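Local coordinates for TetR family transcriptional repressor LfrR (Mycobacterium smegmatis, PDB 2V57), which represses transcription of the lfrRA efflux-pump operon by binding directly to the lfrR-lfrA promoter region, and is captured here in complex with proflavine, at residues 63-68 against 116-121; 72-77 against 94-99; 22-27 against 100-105; 154-159 against 174-179. All coordinates share one frame; numbering follows the deposited sequence.

Contact 1. Residues 63-68 against 116-121; sequences LARHVH and PELAAY. With SO4 (sulfate ion), chain G.
Arg-65 lays its methylenes across one face of the Tyr-121 ring. CG stands over the ring centre, 3.7 Å from the centroid and 9° off the normal, which meets the geometry of a CH-pi contact. On one side of it Arg-65 CB lies 3.7 Å from Tyr-121 CE2, and on the other Arg-65 CD lies 3.8 Å from Tyr-121 CE1, so the chain spans the ring at about a right angle to the tyrosine side chain. The guanidinium plane is turned 74° from the ring and is therefore not stacked on it. A bend at chi3 (-66°) sets NE off the line of the methylenes, and the guanidinium edge takes hold of a sulfate oxygen, by NH1 to O1 at 2.9 Å and more weakly from NE. Helix 56-77, which carries Arg-65, leads from the DNA-binding domain of the TetR fold into the regulatory domain. The sulfate, probably from the crystallisation liquor, also binds Arg-16 and Tyr-53 on the DNA-binding side. Leu-118 packs on the same arginine and on Ala-64: its CD1 is 3.7 Å from Arg-65 CG, and its CD2 is 3.8 Å from Ala-64 CB. The His-68 ring lies oblique to the phenol, with His-68 CD2 3.8 Å from Tyr-121 CD2. Both polar tips bond elsewhere, His-68 NE2 with Ile-124 O and Tyr-121 OH with Asp-69.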
loop_
_atom_site.group_PDB
_atom_site.type_symbol
_atom_site.label_atom_id
_atom_site.label_comp_id
_atom_site.label_asym_id
_atom_site.label_seq_id
_atom_site.Cartn_x
_atom_site.Cartn_y
_atom_site.Cartn_z
ATOM N N LEU B 63 1.072 17.549 -0.957
ATOM C CA LEU B 63 -0.094 16.874 -0.392
ATOM C C LEU B 63 0.388 15.802 0.582
ATOM O O LEU B 63 -0.149 15.649 1.685
ATOM C CB LEU B 63 -0.920 16.223 -1.510
ATOM C CG LEU B 63 -2.116 15.333 -1.138
ATOM C CD1 LEU B 63 -3.204 16.158 -0.526
ATOM C CD2 LEU B 63 -2.657 14.585 -2.364
ATOM N N ALA B 64 1.414 15.064 0.162
ATOM C CA ALA B 64 1.971 13.989 0.985
ATOM C C ALA B 64 2.540 14.545 2.295
ATOM O O ALA B 64 2.267 14.013 3.379
ATOM C CB ALA B 64 3.027 13.180 0.187
ATOM N N ARG B 65 3.333 15.611 2.215
ATOM C CA ARG B 65 3.713 16.334 3.423
ATOM C C ARG B 65 2.483 16.694 4.305
ATOM O O ARG B 65 2.448 16.401 5.503
ATOM C CB ARG B 65 4.546 17.591 3.087
ATOM C CG ARG B 65 5.981 17.311 2.583
ATOM C CD ARG B 65 6.811 18.604 2.594
ATOM N NE ARG B 65 6.341 19.617 1.636
ATOM C CZ ARG B 65 6.648 19.607 0.332
ATOM N NH1 ARG B 65 6.224 20.575 -0.467
ATOM N NH2 ARG B 65 7.390 18.631 -0.179
ATOM N N HIS B 66 1.470 17.304 3.702
ATOM C CA HIS B 66 0.291 17.745 4.445
ATOM C C HIS B 66 -0.417 16.585 5.153
ATOM O O HIS B 66 -0.743 16.697 6.344
ATOM C CB HIS B 66 -0.680 18.507 3.524
ATOM C CG HIS B 66 -1.922 19.001 4.222
ATOM N ND1 HIS B 66 -1.892 19.939 5.232
ATOM C CD2 HIS B 66 -3.228 18.697 4.032
ATOM C CE1 HIS B 66 -3.127 20.179 5.642
ATOM N NE2 HIS B 66 -3.954 19.439 4.931
ATOM N N VAL B 67 -0.628 15.473 4.439
ATOM C CA VAL B 67 -1.223 14.288 5.038
ATOM C C VAL B 67 -0.392 13.693 6.170
ATOM O O VAL B 67 -0.951 13.303 7.195
ATOM C CB VAL B 67 -1.569 13.197 3.985
ATOM C CG1 VAL B 67 -2.113 11.948 4.670
ATOM C CG2 VAL B 67 -2.596 13.748 2.986
ATOM N N HIS B 68 0.928 13.594 5.989
ATOM C CA HIS B 68 1.798 13.160 7.088
ATOM C C HIS B 68 1.653 14.095 8.300
ATOM O O HIS B 68 1.606 13.631 9.451
ATOM C CB HIS B 68 3.262 13.088 6.650
ATOM C CG HIS B 68 4.191 12.647 7.732
ATOM N ND1 HIS B 68 4.182 11.366 8.243
ATOM C CD2 HIS B 68 5.146 13.320 8.418
ATOM C CE1 HIS B 68 5.100 11.266 9.185
ATOM N NE2 HIS B 68 5.702 12.437 9.309
ATOM N N PRO B 116 13.874 10.866 -1.753
ATOM C CA PRO B 116 14.478 10.615 -0.441
ATOM C C PRO B 116 14.153 11.741 0.530
ATOM O O PRO B 116 14.060 11.512 1.731
ATOM C CB PRO B 116 15.987 10.607 -0.731
ATOM C CG PRO B 116 16.108 10.423 -2.199
ATOM C CD PRO B 116 14.883 10.979 -2.822
ATOM N N GLU B 117 13.981 12.953 0.016
ATOM C CA GLU B 117 13.609 14.059 0.896
ATOM C C GLU B 117 12.217 13.850 1.501
ATOM O O GLU B 117 11.981 14.163 2.679
ATOM C CB GLU B 117 13.677 15.406 0.160
ATOM C CG GLU B 117 13.046 16.551 0.935
ATOM C CD GLU B 117 13.707 16.766 2.302
ATOM O OE1 GLU B 117 14.891 16.379 2.488
ATOM O OE2 GLU B 117 13.033 17.319 3.196
ATOM N N LEU B 118 11.287 13.322 0.704
ATOM C CA LEU B 118 9.947 13.073 1.212
ATOM C C LEU B 118 10.002 11.884 2.171
ATOM O O LEU B 118 9.258 11.838 3.152
ATOM C CB LEU B 118 8.955 12.803 0.074
ATOM C CG LEU B 118 7.463 12.809 0.416
ATOM C CD1 LEU B 118 7.000 14.216 0.919
ATOM C CD2 LEU B 118 6.652 12.355 -0.787
ATOM N N ALA B 119 10.892 10.933 1.893
ATOM C CA ALA B 119 11.058 9.785 2.785
ATOM C C ALA B 119 11.529 10.268 4.166
ATOM O O ALA B 119 11.059 9.778 5.195
ATOM C CB ALA B 119 12.028 8.790 2.205
ATOM N N ALA B 120 12.463 11.215 4.175
ATOM C CA ALA B 120 12.971 11.803 5.424
ATOM C C ALA B 120 11.861 12.547 6.160
ATOM O O ALA B 120 11.759 12.483 7.392
ATOM C CB ALA B 120 14.175 12.751 5.151
ATOM N N TYR B 121 11.024 13.251 5.408
ATOM C CA TYR B 121 9.888 13.949 6.006
ATOM C C TYR B 121 8.937 12.990 6.730
ATOM O O TYR B 121 8.516 13.267 7.860
ATOM C CB TYR B 121 9.117 14.724 4.938
ATOM C CG TYR B 121 8.211 15.806 5.493
ATOM C CD1 TYR B 121 8.686 17.102 5.692
ATOM C CD2 TYR B 121 6.888 15.536 5.800
ATOM C CE1 TYR B 121 7.852 18.109 6.193
ATOM C CE2 TYR B 121 6.047 16.523 6.315
ATOM C CZ TYR B 121 6.525 17.799 6.508
ATOM O OH TYR B 121 5.672 18.770 7.008
HETATM S S SO4 G . 3.766 23.410 0.439
HETATM O O1 SO4 G . 4.295 22.182 1.002
HETATM O O2 SO4 G . 2.315 23.402 0.412
HETATM O O3 SO4 G . 4.202 24.576 1.222
HETATM O O4 SO4 G . 4.280 23.509 -0.929
#

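Contact 2. Residues 72-77 against 94-99; sequences NAAIER and ESQLDL
In the all-helical regulatory domain of this TetR-family repressor, helix 56-77 packs on helix 85-97 where small Ala-74 faces small Ser-95. The evidence for close backbone approach is the 5.4 Å between Ala-74 CA and Ser-95 CA. The side chains meet through their first carbons, Ala-74 CB to Ser-95 CB at 3.9 Å, and Ser-95 CB also comes to 3.5 Å from Ala-74 O. Segments 72-77 and 94-99 are not hydrogen-bonded to each other, but the two helices are linked one residue before 72-77, by Gln-96 OE1 to Ser-71 OG. The Ser-95 hydroxyl, with chi1 at 81°, sits between its own backbone N and carbonyl carbon, and it is hydrogen-bonded to Val-92 O one turn earlier. The same oxygen accepts from Gln-96 NE2 at 3.2 Å. That bond is fairly straight, 158° at the hydrogen, and Ser-95 OG is only slightly tilted from the amide plane.

Gln-96 starts off to the side of the interface and bends at chi2 (-62°), which turns CD back toward helix 56-77. Its amide is held at two corners, by Ser-95 at NE2 and by Ser-71 at OE1, which fixes its rotation in a buried setting. Trp-153 and Met-156 of helix 147-164 pack on this glutamine as well. On the helix 56-77 side the amide nitrogen lies against aliphatic carbon: Ile-75 CG1 is the touching atom, modelled 3.1 Å from Gln-96 NE2, a tight contact whose exact value is doubtful, and Ala-74 CB is the second carbon, 3.8 Å from Gln-96 NE2.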
loop_
_atom_site.group_PDB
_atom_site.type_symbol
_atom_site.label_atom_id
_atom_site.label_comp_id
_atom_site.label_asym_id
_atom_site.label_seq_id
_atom_site.Cartn_x
_atom_site.Cartn_y
_atom_site.Cartn_z
ATOM N N ASN B 72 0.279 13.030 12.126
ATOM C CA ASN B 72 0.949 13.385 13.380
ATOM C C ASN B 72 0.054 14.154 14.332
ATOM O O ASN B 72 0.051 13.898 15.538
ATOM C CB ASN B 72 2.225 14.198 13.096
ATOM C CG ASN B 72 3.364 13.327 12.610
ATOM O OD1 ASN B 72 3.462 12.155 12.980
ATOM N ND2 ASN B 72 4.233 13.893 11.776
ATOM N N ALA B 73 -0.696 15.106 13.806
ATOM C CA ALA B 73 -1.578 15.893 14.661
ATOM C C ALA B 73 -2.675 14.994 15.222
ATOM O O ALA B 73 -3.084 15.144 16.377
ATOM C CB ALA B 73 -2.176 17.057 13.901
ATOM N N ALA B 74 -3.133 14.038 14.412
ATOM C CA ALA B 74 -4.231 13.169 14.827
ATOM C C ALA B 74 -3.823 12.206 15.942
ATOM O O ALA B 74 -4.595 11.953 16.870
ATOM C CB ALA B 74 -4.793 12.414 13.643
ATOM N N ILE B 75 -2.616 11.667 15.856
ATOM C CA ILE B 75 -2.116 10.777 16.901
ATOM C C ILE B 75 -2.020 11.529 18.219
ATOM O O ILE B 75 -2.344 11.005 19.289
ATOM C CB ILE B 75 -0.726 10.245 16.564
ATOM C CG1 ILE B 75 -0.725 9.608 15.176
ATOM C CG2 ILE B 75 -0.280 9.244 17.619
ATOM C CD1 ILE B 75 0.635 9.111 14.740
ATOM N N GLU B 76 -1.572 12.772 18.128
ATOM C CA GLU B 76 -1.449 13.647 19.281
ATOM C C GLU B 76 -2.829 13.913 19.899
ATOM O O GLU B 76 -3.000 13.856 21.125
ATOM C CB GLU B 76 -0.801 14.956 18.815
ATOM C CG GLU B 76 -0.477 15.975 19.870
ATOM C CD GLU B 76 0.361 17.119 19.303
ATOM O OE1 GLU B 76 0.503 17.206 18.061
ATOM O OE2 GLU B 76 0.885 17.926 20.094
ATOM N N ARG B 77 -3.804 14.205 19.039
ATOM C CA ARG B 77 -5.162 14.563 19.455
ATOM C C ARG B 77 -5.869 13.380 20.128
ATOM O O ARG B 77 -6.812 13.560 20.895
ATOM C CB ARG B 77 -5.958 15.041 18.234
ATOM C CG ARG B 77 -7.315 15.656 18.525
ATOM C CD ARG B 77 -7.917 16.263 17.255
ATOM N NE ARG B 77 -7.059 17.294 16.671
ATOM C CZ ARG B 77 -6.363 17.155 15.541
ATOM N NH1 ARG B 77 -6.418 16.021 14.841
ATOM N NH2 ARG B 77 -5.616 18.163 15.107
ATOM N N GLU B 94 -8.832 5.030 15.208
ATOM C CA GLU B 94 -9.862 5.929 14.686
ATOM C C GLU B 94 -9.259 7.188 14.096
ATOM O O GLU B 94 -9.633 7.613 13.002
ATOM C CB GLU B 94 -10.861 6.303 15.789
ATOM C CG GLU B 94 -11.744 5.150 16.199
ATOM C CD GLU B 94 -12.475 5.405 17.499
ATOM O OE1 GLU B 94 -12.079 6.323 18.245
ATOM O OE2 GLU B 94 -13.448 4.679 17.783
ATOM N N SER B 95 -8.323 7.780 14.834
ATOM C CA SER B 95 -7.686 9.023 14.425
ATOM C C SER B 95 -7.062 8.893 13.038
ATOM O O SER B 95 -7.192 9.799 12.219
ATOM C CB SER B 95 -6.642 9.477 15.462
ATOM O OG SER B 95 -5.385 8.805 15.322
ATOM N N GLN B 96 -6.409 7.762 12.770
ATOM C CA GLN B 96 -5.815 7.519 11.453
ATOM C C GLN B 96 -6.832 7.095 10.388
ATOM O O GLN B 96 -6.703 7.475 9.220
ATOM C CB GLN B 96 -4.680 6.483 11.545
ATOM C CG GLN B 96 -3.629 6.866 12.573
ATOM C CD GLN B 96 -2.922 8.177 12.245
ATOM O OE1 GLN B 96 -2.290 8.308 11.198
ATOM N NE2 GLN B 96 -3.018 9.147 13.150
ATOM N N LEU B 97 -7.829 6.301 10.767
ATOM C CA LEU B 97 -8.858 5.922 9.806
ATOM C C LEU B 97 -9.549 7.181 9.263
ATOM O O LEU B 97 -9.896 7.258 8.078
ATOM C CB LEU B 97 -9.885 4.969 10.423
ATOM C CG LEU B 97 -10.832 4.253 9.461
ATOM C CD1 LEU B 97 -10.097 3.322 8.488
ATOM C CD2 LEU B 97 -11.930 3.485 10.236
ATOM N N ASP B 98 -9.715 8.175 10.130
ATOM C CA ASP B 98 -10.465 9.370 9.770
ATOM C C ASP B 98 -9.704 10.278 8.789
ATOM O O ASP B 98 -10.257 11.250 8.285
ATOM C CB ASP B 98 -10.886 10.144 11.027
ATOM C CG ASP B 98 -11.976 9.425 11.829
ATOM O OD1 ASP B 98 -12.627 8.500 11.296
ATOM O OD2 ASP B 98 -12.179 9.789 13.003
ATOM N N LEU B 99 -8.449 9.957 8.509
ATOM C CA LEU B 99 -7.693 10.696 7.505
ATOM C C LEU B 99 -8.284 10.420 6.120
ATOM O O LEU B 99 -8.149 11.235 5.213
ATOM C CB LEU B 99 -6.200 10.309 7.519
ATOM C CG LEU B 99 -5.372 10.569 8.788
ATOM C CD1 LEU B 99 -4.015 9.866 8.736
ATOM C CD2 LEU B 99 -5.193 12.066 9.012
#

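Contact 3. Residues 22-27 against 100-105; sequences AAMLVL and GPIVLF
Ile-102 fills a shallow hollow on helix 11-27, the first helix of the TetR-type DNA-binding domain, and so ties that domain to the regulatory domain through the short helix 102-106. The hollow is bounded by Met-24 and Leu-27, one turn apart, and its floor is backbone: Ile-102 CD1 reaches to 3.5 Å from Met-24 O. One wall is Leu-27, whose CB lies 3.9 Å from Ile-102 CD1. Met-24 makes the other, its chain bent at chi3 (57°) so that CE turns in to 3.8 Å from Ile-102 CG2. Met-24 thus meets both branches, its carbonyl oxygen at CD1 and its CE at CG2, while Leu-27 CB meets CD1 alone. Behind them, Leu-63 and Val-67 of helix 56-77 close the wedge, Leu-63 on Met-24 and Leu-27, and Val-67 on Ile-102. Gly-100, with positive phi (88°), turns the chain just ahead of the short helix.

The second bump is Leu-27 itself, which rises against a flat surface. Phe-105 presents one ring face to it, while also packing on Pro-31 and on Pro-110 of the second subunit. Leu-27 CB stands over the ring centre, 4.2 Å from the centroid and 10° off the normal, a CH-pi contact, and Leu-27 CD1 lies 4.1 Å from both Phe-105 CE2 and Phe-105 CZ.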
loop_
_atom_site.group_PDB
_atom_site.type_symbol
_atom_site.label_atom_id
_atom_site.label_comp_id
_atom_site.label_asym_id
_atom_site.label_seq_id
_atom_site.Cartn_x
_atom_site.Cartn_y
_atom_site.Cartn_z
ATOM N N ALA B 22 -8.678 20.390 -1.794
ATOM C CA ALA B 22 -9.261 19.912 -3.041
ATOM C C ALA B 22 -8.501 18.700 -3.590
ATOM O O ALA B 22 -9.108 17.767 -4.133
ATOM C CB ALA B 22 -9.317 21.031 -4.091
ATOM N N ALA B 23 -7.184 18.719 -3.457
ATOM C CA ALA B 23 -6.368 17.610 -3.917
ATOM C C ALA B 23 -6.694 16.350 -3.116
ATOM O O ALA B 23 -6.809 15.261 -3.675
ATOM C CB ALA B 23 -4.873 17.963 -3.824
ATOM N N MET B 24 -6.841 16.503 -1.804
ATOM C CA MET B 24 -7.158 15.359 -0.946
ATOM C C MET B 24 -8.473 14.683 -1.347
ATOM O O MET B 24 -8.598 13.451 -1.293
ATOM C CB MET B 24 -7.231 15.790 0.523
ATOM C CG MET B 24 -5.903 15.928 1.201
ATOM S SD MET B 24 -6.107 16.321 2.940
ATOM C CE MET B 24 -7.112 14.938 3.469
ATOM N N LEU B 25 -9.461 15.482 -1.751
ATOM C CA LEU B 25 -10.748 14.914 -2.160
ATOM C C LEU B 25 -10.704 14.337 -3.572
ATOM O O LEU B 25 -11.180 13.223 -3.835
ATOM C CB LEU B 25 -11.841 15.991 -2.061
ATOM C CG LEU B 25 -13.241 15.601 -2.529
ATOM C CD1 LEU B 25 -13.847 14.548 -1.602
ATOM C CD2 LEU B 25 -14.124 16.850 -2.605
ATOM N N VAL B 26 -10.126 15.098 -4.493
ATOM C CA VAL B 26 -10.169 14.732 -5.907
ATOM C C VAL B 26 -9.282 13.515 -6.211
ATOM O O VAL B 26 -9.706 12.578 -6.888
ATOM C CB VAL B 26 -9.749 15.915 -6.790
ATOM C CG1 VAL B 26 -9.540 15.466 -8.242
ATOM C CG2 VAL B 26 -10.810 17.033 -6.695
ATOM N N LEU B 27 -8.065 13.521 -5.696
ATOM C CA LEU B 27 -7.141 12.436 -6.014
ATOM C C LEU B 27 -7.535 11.128 -5.346
ATOM O O LEU B 27 -7.149 10.062 -5.807
ATOM C CB LEU B 27 -5.699 12.816 -5.642
ATOM C CG LEU B 27 -5.134 13.985 -6.444
ATOM C CD1 LEU B 27 -3.856 14.487 -5.786
ATOM C CD2 LEU B 27 -4.887 13.563 -7.893
ATOM N N GLY B 100 -8.912 9.258 5.949
ATOM C CA GLY B 100 -9.555 8.928 4.691
ATOM C C GLY B 100 -8.642 8.252 3.679
ATOM O O GLY B 100 -7.446 8.073 3.915
ATOM N N PRO B 101 -9.215 7.859 2.537
ATOM C CA PRO B 101 -8.504 7.078 1.525
ATOM C C PRO B 101 -7.378 7.823 0.810
ATOM O O PRO B 101 -6.689 7.178 0.031
ATOM C CB PRO B 101 -9.621 6.705 0.533
ATOM C CG PRO B 101 -10.664 7.764 0.741
ATOM C CD PRO B 101 -10.647 7.993 2.216
ATOM N N ILE B 102 -7.175 9.119 1.044
ATOM C CA ILE B 102 -6.028 9.784 0.407
ATOM C C ILE B 102 -4.717 9.159 0.900
ATOM O O ILE B 102 -3.677 9.196 0.225
ATOM C CB ILE B 102 -6.025 11.326 0.619
ATOM C CG1 ILE B 102 -5.057 12.003 -0.367
ATOM C CG2 ILE B 102 -5.695 11.687 2.070
ATOM C CD1 ILE B 102 -5.511 11.881 -1.831
ATOM N N VAL B 103 -4.764 8.553 2.079
ATOM C CA VAL B 103 -3.581 7.868 2.604
ATOM C C VAL B 103 -3.089 6.752 1.669
ATOM O O VAL B 103 -1.892 6.503 1.589
ATOM C CB VAL B 103 -3.808 7.345 4.050
ATOM C CG1 VAL B 103 -2.580 6.587 4.554
ATOM C CG2 VAL B 103 -4.175 8.516 4.974
ATOM N N LEU B 104 -4.003 6.107 0.945
ATOM C CA LEU B 104 -3.620 5.102 -0.043
ATOM C C LEU B 104 -2.845 5.736 -1.182
ATOM O O LEU B 104 -1.980 5.108 -1.811
ATOM C CB LEU B 104 -4.858 4.420 -0.628
ATOM C CG LEU B 104 -5.721 3.589 0.326
ATOM C CD1 LEU B 104 -7.088 3.359 -0.299
ATOM C CD2 LEU B 104 -5.039 2.261 0.649
ATOM N N PHE B 105 -3.180 6.983 -1.477
ATOM C CA PHE B 105 -2.506 7.677 -2.568
ATOM C C PHE B 105 -1.093 8.081 -2.132
ATOM O O PHE B 105 -0.137 7.910 -2.896
ATOM C CB PHE B 105 -3.343 8.882 -3.038
ATOM C CG PHE B 105 -2.791 9.604 -4.260
ATOM C CD1 PHE B 105 -3.238 9.297 -5.530
ATOM C CD2 PHE B 105 -1.870 10.637 -4.118
ATOM C CE1 PHE B 105 -2.759 9.979 -6.652
ATOM C CE2 PHE B 105 -1.386 11.319 -5.236
ATOM C CZ PHE B 105 -1.833 10.983 -6.505
#

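Contact 4. Residues 154-159 against 174-179; sequences ALMQAG and DAIMTS
Ile-176 points from helix 169-182 toward helix 147-164, and its longer branch carries the middle of the contact. From CB, which faces the partner helix, chi1 of -69° sets CG1 anti to the carbonyl carbon, and CG1 lies 4.0 Å from Leu-155 O. The terminal CD1 then enters a pocket of three different surfaces: Leu-155 O, Met-156 SD at 4.0 Å from Ile-176 CD1, and Gly-159 CA at 4.2 Å from Ile-176 CD1. Gly-159 has no CB to stand in the way; a carbon in that position would come to 3.0 Å from Ile-176 CD1, a clash. Met-156 starts away from the interface, but its chain bends at chi2 and chi3, and it crosses Ile-176 at about a right angle.

One turn beyond Ile-176, Ser-179 receives both methyls of Leu-155, with Leu-155 CD1 3.9 Å and Leu-155 CD2 4.0 Å from Ser-179 CB. The short segments run antiparallel, at 156° with axes 10.0 Å apart. They belong to the two C-terminal helices that, in TetR-family repressors, pair with their counterparts in a four-helix dimer interface. That placement is borne out by Gln-157 packing on Gln-157 of the second subunit.

Ser-179 OG donates to Ala-175 O at 3.0 Å, from above the carbonyl plane and on the opposite face from Ser-179 N. It is also hydrogen-bonded to Trp-147 NE1 of the second subunit. The chemistry is therefore divided: the intrachain contact is apolar, while the buried hydroxyl is satisfied within its own helix and across the dimer.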
loop_
_atom_site.group_PDB
_atom_site.type_symbol
_atom_site.label_atom_id
_atom_site.label_comp_id
_atom_site.label_asym_id
_atom_site.label_seq_id
_atom_site.Cartn_x
_atom_site.Cartn_y
_atom_site.Cartn_z
ATOM N N ALA B 154 -0.342 -1.287 7.022
ATOM C CA ALA B 154 -0.979 -2.143 6.028
ATOM C C ALA B 154 -2.436 -2.420 6.406
ATOM O O ALA B 154 -3.327 -2.410 5.548
ATOM C CB ALA B 154 -0.193 -3.435 5.820
ATOM N N LEU B 155 -2.676 -2.646 7.697
ATOM C CA LEU B 155 -4.014 -2.896 8.168
ATOM C C LEU B 155 -4.852 -1.624 8.036
ATOM O O LEU B 155 -6.024 -1.701 7.713
ATOM C CB LEU B 155 -4.027 -3.397 9.615
ATOM C CG LEU B 155 -3.528 -4.810 9.921
ATOM C CD1 LEU B 155 -3.512 -5.066 11.436
ATOM C CD2 LEU B 155 -4.400 -5.833 9.241
ATOM N N MET B 156 -4.262 -0.466 8.317
ATOM C CA MET B 156 -4.990 0.784 8.146
ATOM C C MET B 156 -5.476 0.900 6.703
ATOM O O MET B 156 -6.600 1.316 6.450
ATOM C CB MET B 156 -4.144 2.000 8.513
ATOM C CG MET B 156 -3.859 2.156 10.020
ATOM S SD MET B 156 -5.347 2.226 11.038
ATOM C CE MET B 156 -6.339 3.384 10.086
ATOM N N GLN B 157 -4.629 0.528 5.759
ATOM C CA GLN B 157 -5.012 0.673 4.356
ATOM C C GLN B 157 -6.048 -0.360 3.927
ATOM O O GLN B 157 -6.892 -0.080 3.072
ATOM C CB GLN B 157 -3.783 0.684 3.473
ATOM C CG GLN B 157 -2.944 1.922 3.783
ATOM C CD GLN B 157 -1.643 1.940 3.046
ATOM O OE1 GLN B 157 -1.585 2.351 1.885
ATOM N NE2 GLN B 157 -0.581 1.489 3.709
ATOM N N ALA B 158 -6.018 -1.537 4.550
ATOM C CA ALA B 158 -7.108 -2.483 4.373
ATOM C C ALA B 158 -8.398 -1.802 4.846
ATOM O O ALA B 158 -9.474 -1.994 4.266
ATOM C CB ALA B 158 -6.853 -3.744 5.166
ATOM N N GLY B 159 -8.271 -1.020 5.919
ATOM C CA GLY B 159 -9.380 -0.254 6.448
ATOM C C GLY B 159 -9.901 0.780 5.462
ATOM O O GLY B 159 -11.103 0.866 5.258
ATOM N N ASP B 174 -13.286 -2.063 14.779
ATOM C CA ASP B 174 -13.307 -3.358 15.465
ATOM C C ASP B 174 -12.414 -4.405 14.779
ATOM O O ASP B 174 -11.720 -5.162 15.445
ATOM C CB ASP B 174 -14.726 -3.920 15.546
ATOM C CG ASP B 174 -15.622 -3.142 16.497
ATOM O OD1 ASP B 174 -15.142 -2.203 17.179
ATOM O OD2 ASP B 174 -16.820 -3.474 16.549
ATOM N N ALA B 175 -12.476 -4.474 13.450
ATOM C CA ALA B 175 -11.710 -5.471 12.705
ATOM C C ALA B 175 -10.219 -5.184 12.783
ATOM O O ALA B 175 -9.412 -6.092 12.997
ATOM C CB ALA B 175 -12.171 -5.538 11.244
ATOM N N ILE B 176 -9.842 -3.922 12.609
ATOM C CA ILE B 176 -8.437 -3.575 12.721
ATOM C C ILE B 176 -7.957 -3.920 14.132
ATOM O O ILE B 176 -6.910 -4.540 14.300
ATOM C CB ILE B 176 -8.178 -2.102 12.404
ATOM C CG1 ILE B 176 -8.406 -1.846 10.905
ATOM C CG2 ILE B 176 -6.747 -1.701 12.807
ATOM C CD1 ILE B 176 -8.326 -0.343 10.552
ATOM N N MET B 177 -8.734 -3.546 15.144
ATOM C CA MET B 177 -8.341 -3.844 16.529
ATOM C C MET B 177 -8.158 -5.352 16.749
ATOM O O MET B 177 -7.170 -5.788 17.345
ATOM C CB MET B 177 -9.348 -3.274 17.538
ATOM C CG MET B 177 -9.292 -1.776 17.701
ATOM S SD MET B 177 -7.728 -1.209 18.413
ATOM C CE MET B 177 -7.815 -1.871 20.086
ATOM N N THR B 178 -9.102 -6.146 16.252
ATOM C CA THR B 178 -9.033 -7.602 16.409
ATOM C C THR B 178 -7.842 -8.203 15.652
ATOM O O THR B 178 -7.139 -9.066 16.170
ATOM C CB THR B 178 -10.361 -8.279 16.013
ATOM O OG1 THR B 178 -11.428 -7.688 16.763
ATOM C CG2 THR B 178 -10.326 -9.767 16.303
ATOM N N SER B 179 -7.595 -7.717 14.439
ATOM C CA SER B 179 -6.442 -8.158 13.665
ATOM C C SER B 179 -5.104 -7.838 14.356
ATOM O O SER B 179 -4.182 -8.654 14.331
ATOM C CB SER B 179 -6.477 -7.523 12.274
ATOM O OG SER B 179 -7.592 -7.995 11.553
#

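Contacts 2, 3 and 4 are buried, whereas contact 1 is only partly so and has a sulfate at its edge. Helix 56-77 serves both contact 1 and contact 2, which do not otherwise touch. Contacts 1 and 3 meet where Leu-63 packs on Met-24 and Leu-27. Contacts 2 and 4 meet where Met-156 reaches helix 85-97. Contacts 1 and 4 lie about 23 Å apart, centre to centre. Aromatic faces receive CH groups in contacts 1 and 3, while contact 2 sets a hydrogen-bonded glutamine amide against small and aliphatic residues, and contact 4 is apolar apart from a serine bonded across the dimer. Contacts 3 and 4 also touch the second subunit.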